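Local coordinates for topoisomerase I-like protein (Leishmania donovani, PDB 2B9S), which probably relaxes supercoiled DNA together with a smaller partner chain, as part of a heterodimeric type IB topoisomerase that nicks and reseals one strand, at residues L287-G292 with C306-E311; I331-D336 with L426-K431. All coordinates share one frame; numbering follows the deposited sequence.

In the fold
Both contacts belong to the catalytic core of the large subunit, and both touch the vanadate ion. Contact 1 comes first along the chain and closes before contact 2 opens. It lies in the loop between helix 272-287 and strand 313-315. Contact 2 joins strand 332-338, an outer strand of the antiparallel sheet 313-315, 320-326 and 332-338, to the end of helix 411-427. The centres of contacts 1 and 2 are about 13 Å apart. Y333 ties them together: L287 of contact 1 packs on its hydroxyl and L289 on the adjoining ring carbon CZ. Contact 1 supplies R290 and contact 2 supplies H429, so two distant parts of the sequence meet at one DNA phosphate site, modelled here by vanadate.

Contact 1: residues L287-G292 with C306-E311; sequences LALRVG and CSLRVE. With VO4 (vanadate ion), chain F; nucleotides of chain C; nucleotides of chain B.
V291 and C306 make the closest contact between the two loop segments. C306 N donates to V291 O at 2.8 Å. The side chains of this pair also touch, V291 CG2 to C306 SG at 3.9 Å. S307 adds its CB and OG beside G292 O, while its OG bonds to G304 N. L289 and L308 cross at about a right angle and meet through their CD1 methyls at 4.2 Å. P366 and L369 of helix 366-373 pack against V291, and P366 also meets C306.

The loop braced in this way carries two DNA-binding groups. G292 N donates to OP1 of DT16 of chain C at 2.8 Å. R290 is extended from CG to NE, and its guanidinium reaches the vanadate. R290 NE donates to VO4 O2 at 3.0 Å, while R290 NH2 donates to O5' of DA1 of chain B, also at 3.0 Å. That O5' binds the vanadium and lies in the guanidinium plane. R290 therefore holds both a vanadate oxygen and the 5' oxygen, consistent with stabilising negative charge in a transition state at phosphorus.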
ATOM      1  N   LEU D 287      -7.067 -13.199  15.519  1.00 35.97           N
ATOM      2  CA  LEU D 287      -7.665 -12.994  14.196  1.00 34.30           C
ATOM      3  C   LEU D 287      -6.812 -12.174  13.224  1.00 33.31           C
ATOM      4  O   LEU D 287      -7.216 -11.981  12.074  1.00 34.47           O
ATOM      5  CB  LEU D 287      -9.041 -12.312  14.330  1.00 34.33           C
ATOM      6  CG  LEU D 287     -10.182 -12.995  15.079  1.00 32.66           C
ATOM      7  CD1 LEU D 287     -11.394 -12.125  14.975  1.00 32.07           C
ATOM      8  CD2 LEU D 287     -10.447 -14.380  14.497  1.00 32.16           C
ATOM      9  N   ALA D 288      -5.663 -11.690  13.696  1.00 32.43           N
ATOM     10  CA  ALA D 288      -4.743 -10.813  12.941  1.00 32.18           C
ATOM     11  C   ALA D 288      -5.406  -9.591  12.274  1.00 31.05           C
ATOM     12  O   ALA D 288      -5.109  -9.278  11.125  1.00 33.32           O
ATOM     13  CB  ALA D 288      -3.875 -11.632  11.920  1.00 29.37           C
ATOM     14  N   LEU D 289      -6.305  -8.909  12.988  1.00 27.97           N
ATOM     15  CA  LEU D 289      -6.886  -7.658  12.472  1.00 25.95           C
ATOM     16  C   LEU D 289      -5.846  -6.533  12.458  1.00 25.80           C
ATOM     17  O   LEU D 289      -4.937  -6.478  13.316  1.00 25.26           O
ATOM     18  CB  LEU D 289      -8.107  -7.203  13.307  1.00 23.27           C
ATOM     19  CG  LEU D 289      -9.295  -8.156  13.538  1.00 22.90           C
ATOM     20  CD1 LEU D 289     -10.529  -7.396  14.109  1.00 23.04           C
ATOM     21  CD2 LEU D 289      -9.677  -8.954  12.301  1.00 19.23           C
ATOM     22  N   ARG D 290      -5.981  -5.628  11.495  1.00 23.09           N
ATOM     23  CA  ARG D 290      -5.245  -4.374  11.564  1.00 22.31           C
ATOM     24  C   ARG D 290      -5.841  -3.553  12.712  1.00 22.52           C
ATOM     25  O   ARG D 290      -7.013  -3.713  13.051  1.00 23.34           O
ATOM     26  CB  ARG D 290      -5.318  -3.617  10.244  1.00 20.47           C
ATOM     27  CG  ARG D 290      -4.812  -4.413   9.043  1.00 19.98           C
ATOM     28  CD  ARG D 290      -5.241  -3.722   7.791  1.00 20.96           C
ATOM     29  NE  ARG D 290      -4.842  -4.356   6.534  1.00 19.78           N
ATOM     30  CZ  ARG D 290      -5.656  -5.048   5.750  1.00 21.24           C
ATOM     31  NH1 ARG D 290      -6.903  -5.277   6.130  1.00 20.08           N
ATOM     32  NH2 ARG D 290      -5.224  -5.523   4.578  1.00 19.87           N
ATOM     33  N   VAL D 291      -5.015  -2.691  13.293  1.00 23.17           N
ATOM     34  CA  VAL D 291      -5.329  -1.896  14.473  1.00 23.49           C
ATOM     35  C   VAL D 291      -6.498  -0.902  14.290  1.00 24.94           C
ATOM     36  O   VAL D 291      -7.205  -0.596  15.238  1.00 25.98           O
ATOM     37  CB  VAL D 291      -4.027  -1.157  14.967  1.00 23.91           C
ATOM     38  CG1 VAL D 291      -3.709   0.117  14.092  1.00 20.20           C
ATOM     39  CG2 VAL D 291      -4.083  -0.837  16.491  1.00 21.74           C
ATOM     40  N   GLY D 292      -6.670  -0.375  13.083  1.00 27.13           N
ATOM     41  CA  GLY D 292      -7.798   0.495  12.768  1.00 26.66           C
ATOM     42  C   GLY D 292      -7.717   1.915  13.281  1.00 27.66           C
ATOM     43  O   GLY D 292      -8.458   2.296  14.187  1.00 27.18           O
ATOM     44  N   CYS D 306      -9.653  -1.200  16.431  1.00 28.64           N
ATOM     45  CA  CYS D 306     -10.025  -0.135  17.351  1.00 28.65           C
ATOM     46  C   CYS D 306     -11.201   0.723  16.871  1.00 28.33           C
ATOM     47  O   CYS D 306     -11.803   1.446  17.677  1.00 29.70           O
ATOM     48  CB  CYS D 306      -8.814   0.754  17.678  1.00 28.25           C
ATOM     49  SG  CYS D 306      -7.402  -0.099  18.499  1.00 30.89           S
ATOM     50  N   SER D 307     -11.540   0.635  15.583  1.00 27.39           N
ATOM     51  CA  SER D 307     -12.644   1.431  15.025  1.00 25.99           C
ATOM     52  C   SER D 307     -13.917   0.619  14.653  1.00 25.63           C
ATOM     53  O   SER D 307     -14.851   1.147  14.034  1.00 24.65           O
ATOM     54  CB  SER D 307     -12.142   2.298  13.855  1.00 23.76           C
ATOM     55  OG  SER D 307     -11.589   1.505  12.831  1.00 24.63           O
ATOM     56  N   LEU D 308     -13.962  -0.659  15.027  1.00 26.49           N
ATOM     57  CA  LEU D 308     -15.179  -1.454  14.803  1.00 26.54           C
ATOM     58  C   LEU D 308     -16.379  -0.800  15.489  1.00 26.04           C
ATOM     59  O   LEU D 308     -16.271  -0.289  16.590  1.00 24.33           O
ATOM     60  CB  LEU D 308     -15.025  -2.899  15.274  1.00 25.73           C
ATOM     61  CG  LEU D 308     -13.960  -3.761  14.593  1.00 27.19           C
ATOM     62  CD1 LEU D 308     -13.628  -4.971  15.472  1.00 25.41           C
ATOM     63  CD2 LEU D 308     -14.360  -4.170  13.149  1.00 24.65           C
ATOM     64  N   ARG D 309     -17.512  -0.805  14.794  1.00 26.67           N
ATOM     65  CA  ARG D 309     -18.751  -0.226  15.297  1.00 26.60           C
ATOM     66  C   ARG D 309     -19.739  -1.365  15.597  1.00 26.68           C
ATOM     67  O   ARG D 309     -19.562  -2.502  15.131  1.00 24.36           O
ATOM     68  CB  ARG D 309     -19.340   0.762  14.281  1.00 25.07           C
ATOM     69  CG  ARG D 309     -18.438   1.981  13.978  1.00 27.20           C
ATOM     70  CD  ARG D 309     -19.147   3.014  13.128  1.00 26.05           C
ATOM     71  NE  ARG D 309     -19.333   2.555  11.756  1.00 28.56           N
ATOM     72  CZ  ARG D 309     -18.501   2.812  10.740  1.00 28.38           C
ATOM     73  NH1 ARG D 309     -17.396   3.526  10.929  1.00 28.37           N
ATOM     74  NH2 ARG D 309     -18.767   2.332   9.533  1.00 27.93           N
ATOM     75  N   VAL D 310     -20.779  -1.041  16.362  1.00 26.97           N
ATOM     76  CA  VAL D 310     -21.809  -2.010  16.740  1.00 27.82           C
ATOM     77  C   VAL D 310     -22.366  -2.798  15.540  1.00 29.19           C
ATOM     78  O   VAL D 310     -22.535  -4.022  15.620  1.00 28.53           O
ATOM     79  CB  VAL D 310     -22.922  -1.332  17.601  1.00 27.76           C
ATOM     80  CG1 VAL D 310     -24.102  -2.290  17.848  1.00 24.87           C
ATOM     81  CG2 VAL D 310     -22.315  -0.822  18.910  1.00 26.94           C
ATOM     82  N   GLU D 311     -22.618  -2.097  14.433  1.00 28.96           N
ATOM     83  CA  GLU D 311     -23.043  -2.712  13.169  1.00 30.95           C
ATOM     84  C   GLU D 311     -22.094  -3.770  12.553  1.00 29.76           C
ATOM     85  O   GLU D 311     -22.499  -4.521  11.664  1.00 29.31           O
ATOM     86  CB  GLU D 311     -23.301  -1.619  12.135  1.00 31.90           C
ATOM     87  CG  GLU D 311     -22.060  -0.756  11.792  1.00 34.54           C
ATOM     88  CD  GLU D 311     -22.418   0.541  11.065  1.00 36.16           C
ATOM     89  OE1 GLU D 311     -23.531   0.613  10.486  1.00 39.65           O
ATOM     90  OE2 GLU D 311     -21.601   1.500  11.081  1.00 36.78           O
TER
HETATM   91  V   VO4 F 301      -1.487  -5.599   4.828  1.00 20.93           V
HETATM   92  O1  VO4 F 301      -2.394  -7.058   4.563  1.00 22.83           O
HETATM   93  O2  VO4 F 301      -1.821  -4.519   6.183  1.00 19.44           O
ATOM     94  P    DT C  16      -4.526   0.980  10.084  1.00 21.03           P
ATOM     95  OP1  DT C  16      -5.196  -0.179  10.707  1.00 21.42           O
ATOM     96  OP2  DT C  16      -4.853   2.369  10.455  1.00 21.34           O
ATOM     97  O5'  DT C  16      -2.953   0.854  10.298  1.00 21.94           O
ATOM     98  C5'  DT C  16      -2.211  -0.335  10.025  1.00 19.58           C
ATOM     99  C4'  DT C  16      -0.777  -0.021  10.427  1.00 19.17           C
ATOM    100  O4'  DT C  16      -0.250   1.017   9.563  1.00 16.80           O
ATOM    101  C3'  DT C  16      -0.570   0.486  11.857  1.00 20.84           C
ATOM    102  O3'  DT C  16       0.500  -0.257  12.457  1.00 22.06           O
ATOM    103  C2'  DT C  16      -0.148   1.958  11.738  1.00 19.05           C
ATOM    104  C1'  DT C  16       0.462   1.986  10.347  1.00 17.33           C
ATOM    105  N1   DT C  16       0.254   3.297   9.701  1.00 17.66           N
ATOM    106  C2   DT C  16       1.348   4.036   9.340  1.00 17.95           C
ATOM    107  O2   DT C  16       2.466   3.664   9.569  1.00 16.32           O
ATOM    108  N3   DT C  16       1.052   5.237   8.741  1.00 16.72           N
ATOM    109  C4   DT C  16      -0.207   5.729   8.461  1.00 14.99           C
ATOM    110  O4   DT C  16      -0.329   6.804   7.892  1.00 15.71           O
ATOM    111  C5   DT C  16      -1.335   4.883   8.844  1.00 16.98           C
ATOM    112  C7   DT C  16      -2.794   5.260   8.597  1.00 10.70           C
ATOM    113  C6   DT C  16      -1.034   3.726   9.438  1.00 15.29           C
TER
ATOM    114  O5'  DA B   1      -2.590  -4.609   3.464  1.00 23.70           O
ATOM    115  C5'  DA B   1      -2.696  -5.336   2.247  1.00 22.14           C
ATOM    116  C4'  DA B   1      -3.382  -4.497   1.214  1.00 22.65           C
ATOM    117  O4'  DA B   1      -2.549  -3.380   0.827  1.00 22.07           O
ATOM    118  C3'  DA B   1      -3.588  -5.284  -0.043  1.00 23.32           C
ATOM    119  O3'  DA B   1      -4.820  -5.980   0.090  1.00 23.67           O
ATOM    120  C2'  DA B   1      -3.586  -4.211  -1.132  1.00 21.98           C
ATOM    121  C1'  DA B   1      -2.723  -3.109  -0.572  1.00 19.69           C
ATOM    122  N9   DA B   1      -1.370  -2.927  -1.114  1.00 20.13           N
ATOM    123  C8   DA B   1      -0.241  -3.565  -0.667  1.00 18.86           C
ATOM    124  N7   DA B   1       0.869  -3.202  -1.258  1.00 19.67           N
ATOM    125  C5   DA B   1       0.450  -2.241  -2.171  1.00 20.32           C
ATOM    126  C6   DA B   1       1.151  -1.457  -3.116  1.00 19.39           C
ATOM    127  N6   DA B   1       2.490  -1.515  -3.289  1.00 19.81           N
ATOM    128  N1   DA B   1       0.425  -0.593  -3.859  1.00 18.31           N
ATOM    129  C2   DA B   1      -0.895  -0.508  -3.690  1.00 18.10           C
ATOM    130  N3   DA B   1      -1.656  -1.211  -2.858  1.00 18.59           N
ATOM    131  C4   DA B   1      -0.930  -2.054  -2.099  1.00 19.67           C
TER

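Contact 2: residues I331-D336 with L426-K431; sequences IRYQND and LCNHQK. With VO4 (vanadate ion), chain F; nucleotides of chain B.
The Schellman motif that ends helix 411-427 meets strand 332-338, next to the vanadate site. N428, the residue with positive phi, turns its side chain to the strand, with CG anti to the backbone N (chi1 -161°). N428 ND2 donates to R332 O at 2.9 Å in a nearly straight bond (176°). The N428 amide plane stands 82° from the Y333 ring, and N428 ND2 is 3.7 Å from Y333 CB. Q430 NE2 donates to N428 OD1 at 3.0 Å and makes a weak bond to R332 O. Q430 CD lies 3.5 Å from I331 CG2. Three waters bridge the segments: I331 O to N428 ND2, R332 N to Q430 OE1, and Q334 N to N428 OD1. N428 ND2 and OD1 thus have two partners each, which fixes the amide's rotation.

H429 faces the other way. H429 NE2 donates to VO4 O1 at 2.6 Å, in the ring plane, and Q430 N donates to OP1 of DG2 of chain B at 2.9 Å. R386 of helix 384-400 touches H429 and bonds to C427 O. Strand 320-326 pairs with strand 332-338, and K431 extends into an antiparallel ladder with the small subunit, whose Y22 ring meets H429.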
ATOM      1  N   ILE D 331     -11.883  -3.945   1.217  1.00 21.94           N
ATOM      2  CA  ILE D 331     -12.011  -5.398   1.110  1.00 21.76           C
ATOM      3  C   ILE D 331     -12.844  -5.841   2.287  1.00 22.95           C
ATOM      4  O   ILE D 331     -12.581  -5.455   3.428  1.00 24.13           O
ATOM      5  CB  ILE D 331     -10.609  -6.117   1.102  1.00 21.69           C
ATOM      6  CG1 ILE D 331      -9.725  -5.633  -0.071  1.00 17.37           C
ATOM      7  CG2 ILE D 331     -10.745  -7.644   1.142  1.00 17.18           C
ATOM      8  CD1 ILE D 331     -10.370  -5.682  -1.473  1.00 19.64           C
ATOM      9  N   ARG D 332     -13.873  -6.625   1.994  1.00 25.56           N
ATOM     10  CA  ARG D 332     -14.816  -7.085   2.987  1.00 27.80           C
ATOM     11  C   ARG D 332     -14.226  -8.202   3.838  1.00 28.84           C
ATOM     12  O   ARG D 332     -13.575  -9.106   3.336  1.00 28.91           O
ATOM     13  CB  ARG D 332     -16.111  -7.540   2.293  1.00 31.89           C
ATOM     14  CG  ARG D 332     -17.263  -7.875   3.224  1.00 32.91           C
ATOM     15  CD  ARG D 332     -18.442  -8.328   2.409  1.00 35.78           C
ATOM     16  NE  ARG D 332     -19.649  -8.552   3.214  1.00 36.28           N
ATOM     17  CZ  ARG D 332     -20.863  -8.783   2.709  1.00 36.73           C
ATOM     18  NH1 ARG D 332     -21.046  -8.816   1.396  1.00 36.97           N
ATOM     19  NH2 ARG D 332     -21.902  -8.985   3.514  1.00 35.97           N
ATOM     20  N   TYR D 333     -14.416  -8.092   5.145  1.00 29.67           N
ATOM     21  CA  TYR D 333     -14.027  -9.130   6.065  1.00 30.05           C
ATOM     22  C   TYR D 333     -15.323  -9.770   6.574  1.00 32.29           C
ATOM     23  O   TYR D 333     -16.156  -9.087   7.180  1.00 32.58           O
ATOM     24  CB  TYR D 333     -13.198  -8.539   7.209  1.00 29.73           C
ATOM     25  CG  TYR D 333     -12.704  -9.566   8.203  1.00 30.63           C
ATOM     26  CD1 TYR D 333     -13.544 -10.032   9.222  1.00 31.03           C
ATOM     27  CD2 TYR D 333     -11.410 -10.075   8.129  1.00 29.87           C
ATOM     28  CE1 TYR D 333     -13.122 -10.957  10.137  1.00 31.01           C
ATOM     29  CE2 TYR D 333     -10.969 -11.018   9.049  1.00 31.46           C
ATOM     30  CZ  TYR D 333     -11.839 -11.454  10.060  1.00 31.88           C
ATOM     31  OH  TYR D 333     -11.454 -12.391  10.997  1.00 31.20           O
ATOM     32  N   GLN D 334     -15.481 -11.066   6.297  1.00 33.02           N
ATOM     33  CA  GLN D 334     -16.621 -11.861   6.734  1.00 36.25           C
ATOM     34  C   GLN D 334     -16.079 -13.089   7.423  1.00 36.11           C
ATOM     35  O   GLN D 334     -15.319 -13.854   6.826  1.00 35.22           O
ATOM     36  CB  GLN D 334     -17.477 -12.300   5.546  1.00 37.35           C
ATOM     37  CG  GLN D 334     -18.438 -11.245   5.045  1.00 39.52           C
ATOM     38  CD  GLN D 334     -19.219 -11.696   3.822  1.00 40.24           C
ATOM     39  OE1 GLN D 334     -18.661 -11.867   2.732  1.00 42.53           O
ATOM     40  NE2 GLN D 334     -20.516 -11.860   3.989  1.00 41.62           N
ATOM     41  N   ASN D 335     -16.450 -13.261   8.688  1.00 36.48           N
ATOM     42  CA  ASN D 335     -15.986 -14.387   9.479  1.00 36.66           C
ATOM     43  C   ASN D 335     -16.888 -14.663  10.662  1.00 36.86           C
ATOM     44  O   ASN D 335     -17.261 -13.735  11.393  1.00 35.21           O
ATOM     45  CB  ASN D 335     -14.550 -14.157   9.976  1.00 36.31           C
ATOM     46  CG  ASN D 335     -13.819 -15.462  10.307  1.00 37.25           C
ATOM     47  OD1 ASN D 335     -14.286 -16.562   9.977  1.00 37.07           O
ATOM     48  ND2 ASN D 335     -12.659 -15.340  10.942  1.00 36.55           N
ATOM     49  N   ASP D 336     -17.226 -15.943  10.843  1.00 38.24           N
ATOM     50  CA  ASP D 336     -17.887 -16.427  12.066  1.00 39.41           C
ATOM     51  C   ASP D 336     -16.835 -17.005  12.985  1.00 39.53           C
ATOM     52  O   ASP D 336     -16.122 -17.932  12.601  1.00 41.08           O
ATOM     53  CB  ASP D 336     -18.926 -17.495  11.741  1.00 41.02           C
ATOM     54  CG  ASP D 336     -20.126 -16.937  11.019  1.00 41.75           C
ATOM     55  OD1 ASP D 336     -21.015 -17.738  10.674  1.00 43.53           O
ATOM     56  OD2 ASP D 336     -20.192 -15.708  10.798  1.00 42.57           O
ATOM     57  N   LEU D 426      -6.340 -16.062   6.343  1.00 32.89           N
ATOM     58  CA  LEU D 426      -6.134 -15.442   7.647  1.00 32.61           C
ATOM     59  C   LEU D 426      -5.962 -13.916   7.537  1.00 32.12           C
ATOM     60  O   LEU D 426      -6.486 -13.150   8.366  1.00 32.50           O
ATOM     61  CB  LEU D 426      -4.903 -16.069   8.326  1.00 33.32           C
ATOM     62  CG  LEU D 426      -4.355 -15.421   9.608  1.00 33.63           C
ATOM     63  CD1 LEU D 426      -5.170 -15.806  10.854  1.00 33.35           C
ATOM     64  CD2 LEU D 426      -2.885 -15.743   9.816  1.00 33.49           C
ATOM     65  N   CYS D 427      -5.229 -13.498   6.505  1.00 30.15           N
ATOM     66  CA  CYS D 427      -4.900 -12.101   6.246  1.00 27.99           C
ATOM     67  C   CYS D 427      -6.009 -11.356   5.513  1.00 27.29           C
ATOM     68  O   CYS D 427      -6.044 -10.117   5.516  1.00 25.96           O
ATOM     69  CB  CYS D 427      -3.633 -12.028   5.407  1.00 27.74           C
ATOM     70  SG  CYS D 427      -2.140 -12.374   6.309  1.00 29.47           S
ATOM     71  N   ASN D 428      -6.877 -12.126   4.867  1.00 25.79           N
ATOM     72  CA  ASN D 428      -8.008 -11.634   4.072  1.00 26.02           C
ATOM     73  C   ASN D 428      -7.575 -10.887   2.799  1.00 26.00           C
ATOM     74  O   ASN D 428      -8.181  -9.882   2.373  1.00 26.08           O
ATOM     75  CB  ASN D 428      -8.982 -10.828   4.942  1.00 26.35           C
ATOM     76  CG  ASN D 428     -10.342 -10.693   4.316  1.00 27.23           C
ATOM     77  OD1 ASN D 428     -10.866 -11.633   3.703  1.00 27.68           O
ATOM     78  ND2 ASN D 428     -10.926  -9.499   4.439  1.00 28.44           N
ATOM     79  N   HIS D 429      -6.531 -11.420   2.180  1.00 25.39           N
ATOM     80  CA  HIS D 429      -6.028 -10.911   0.912  1.00 25.59           C
ATOM     81  C   HIS D 429      -6.861 -11.402  -0.271  1.00 26.57           C
ATOM     82  O   HIS D 429      -7.097 -12.604  -0.423  1.00 27.29           O
ATOM     83  CB  HIS D 429      -4.548 -11.265   0.773  1.00 25.49           C
ATOM     84  CG  HIS D 429      -3.671 -10.594   1.793  1.00 25.17           C
ATOM     85  ND1 HIS D 429      -2.478 -11.133   2.222  1.00 24.33           N
ATOM     86  CD2 HIS D 429      -3.814  -9.417   2.457  1.00 24.83           C
ATOM     87  CE1 HIS D 429      -1.915 -10.309   3.092  1.00 26.26           C
ATOM     88  NE2 HIS D 429      -2.715  -9.269   3.266  1.00 25.91           N
ATOM     89  N   GLN D 430      -7.341 -10.450  -1.075  1.00 28.41           N
ATOM     90  CA  GLN D 430      -8.306 -10.705  -2.137  1.00 29.50           C
ATOM     91  C   GLN D 430      -7.984  -9.988  -3.452  1.00 30.85           C
ATOM     92  O   GLN D 430      -7.397  -8.908  -3.468  1.00 30.87           O
ATOM     93  CB  GLN D 430      -9.707 -10.311  -1.687  1.00 31.17           C
ATOM     94  CG  GLN D 430     -10.256 -11.135  -0.557  1.00 30.66           C
ATOM     95  CD  GLN D 430     -11.655 -10.732  -0.211  1.00 32.38           C
ATOM     96  OE1 GLN D 430     -12.368 -10.150  -1.036  1.00 34.47           O
ATOM     97  NE2 GLN D 430     -12.059 -11.002   1.022  1.00 31.07           N
ATOM     98  N   LYS D 431      -8.373 -10.619  -4.557  1.00 31.48           N
ATOM     99  CA  LYS D 431      -8.127 -10.105  -5.899  1.00 32.18           C
ATOM    100  C   LYS D 431      -9.456 -10.180  -6.637  1.00 32.65           C
ATOM    101  O   LYS D 431     -10.211 -11.138  -6.477  1.00 31.38           O
ATOM    102  CB  LYS D 431      -7.047 -10.965  -6.622  1.00 32.13           C
TER
HETATM  103  V   VO4 F 301      -1.487  -5.599   4.828  1.00 20.93           V
HETATM  104  O1  VO4 F 301      -2.394  -7.058   4.563  1.00 22.83           O
HETATM  105  O2  VO4 F 301      -1.821  -4.519   6.183  1.00 19.44           O
ATOM    106  P    DG B   2      -5.209  -7.151  -0.933  1.00 22.96           P
ATOM    107  OP1  DG B   2      -6.340  -7.867  -0.321  1.00 20.94           O
ATOM    108  OP2  DG B   2      -3.949  -7.857  -1.311  1.00 19.82           O
ATOM    109  O5'  DG B   2      -5.702  -6.348  -2.235  1.00 21.15           O
ATOM    110  C5'  DG B   2      -6.817  -5.525  -2.199  1.00 23.55           C
ATOM    111  C4'  DG B   2      -6.979  -4.814  -3.525  1.00 24.11           C
ATOM    112  O4'  DG B   2      -5.784  -4.081  -3.856  1.00 24.06           O
ATOM    113  C3'  DG B   2      -7.259  -5.689  -4.745  1.00 25.62           C
ATOM    114  O3'  DG B   2      -8.135  -4.927  -5.552  1.00 25.64           O
ATOM    115  C2'  DG B   2      -5.888  -5.833  -5.423  1.00 24.69           C
ATOM    116  C1'  DG B   2      -5.286  -4.474  -5.126  1.00 21.57           C
ATOM    117  N9   DG B   2      -3.829  -4.522  -5.052  1.00 21.84           N
ATOM    118  C8   DG B   2      -3.067  -5.480  -4.405  1.00 21.16           C
ATOM    119  N7   DG B   2      -1.788  -5.256  -4.503  1.00 21.24           N
ATOM    120  C5   DG B   2      -1.718  -4.077  -5.248  1.00 19.84           C
ATOM    121  C6   DG B   2      -0.594  -3.365  -5.683  1.00 19.88           C
ATOM    122  O6   DG B   2       0.585  -3.639  -5.459  1.00 22.12           O
ATOM    123  N1   DG B   2      -0.926  -2.229  -6.416  1.00 21.20           N
ATOM    124  C2   DG B   2      -2.214  -1.824  -6.700  1.00 19.63           C
ATOM    125  N2   DG B   2      -2.330  -0.709  -7.419  1.00 19.95           N
ATOM    126  N3   DG B   2      -3.285  -2.479  -6.302  1.00 18.82           N
ATOM    127  C4   DG B   2      -2.957  -3.598  -5.584  1.00 19.97           C
TER
HETATM  128  O   HOH W   1     -10.749  -6.735   4.954  1.00 25.74           O
HETATM  129  O   HOH W   2     -14.165  -7.584  -0.720  1.00 29.05           O
HETATM  130  O   HOH W   3     -13.240 -12.468   4.643  1.00 27.23           O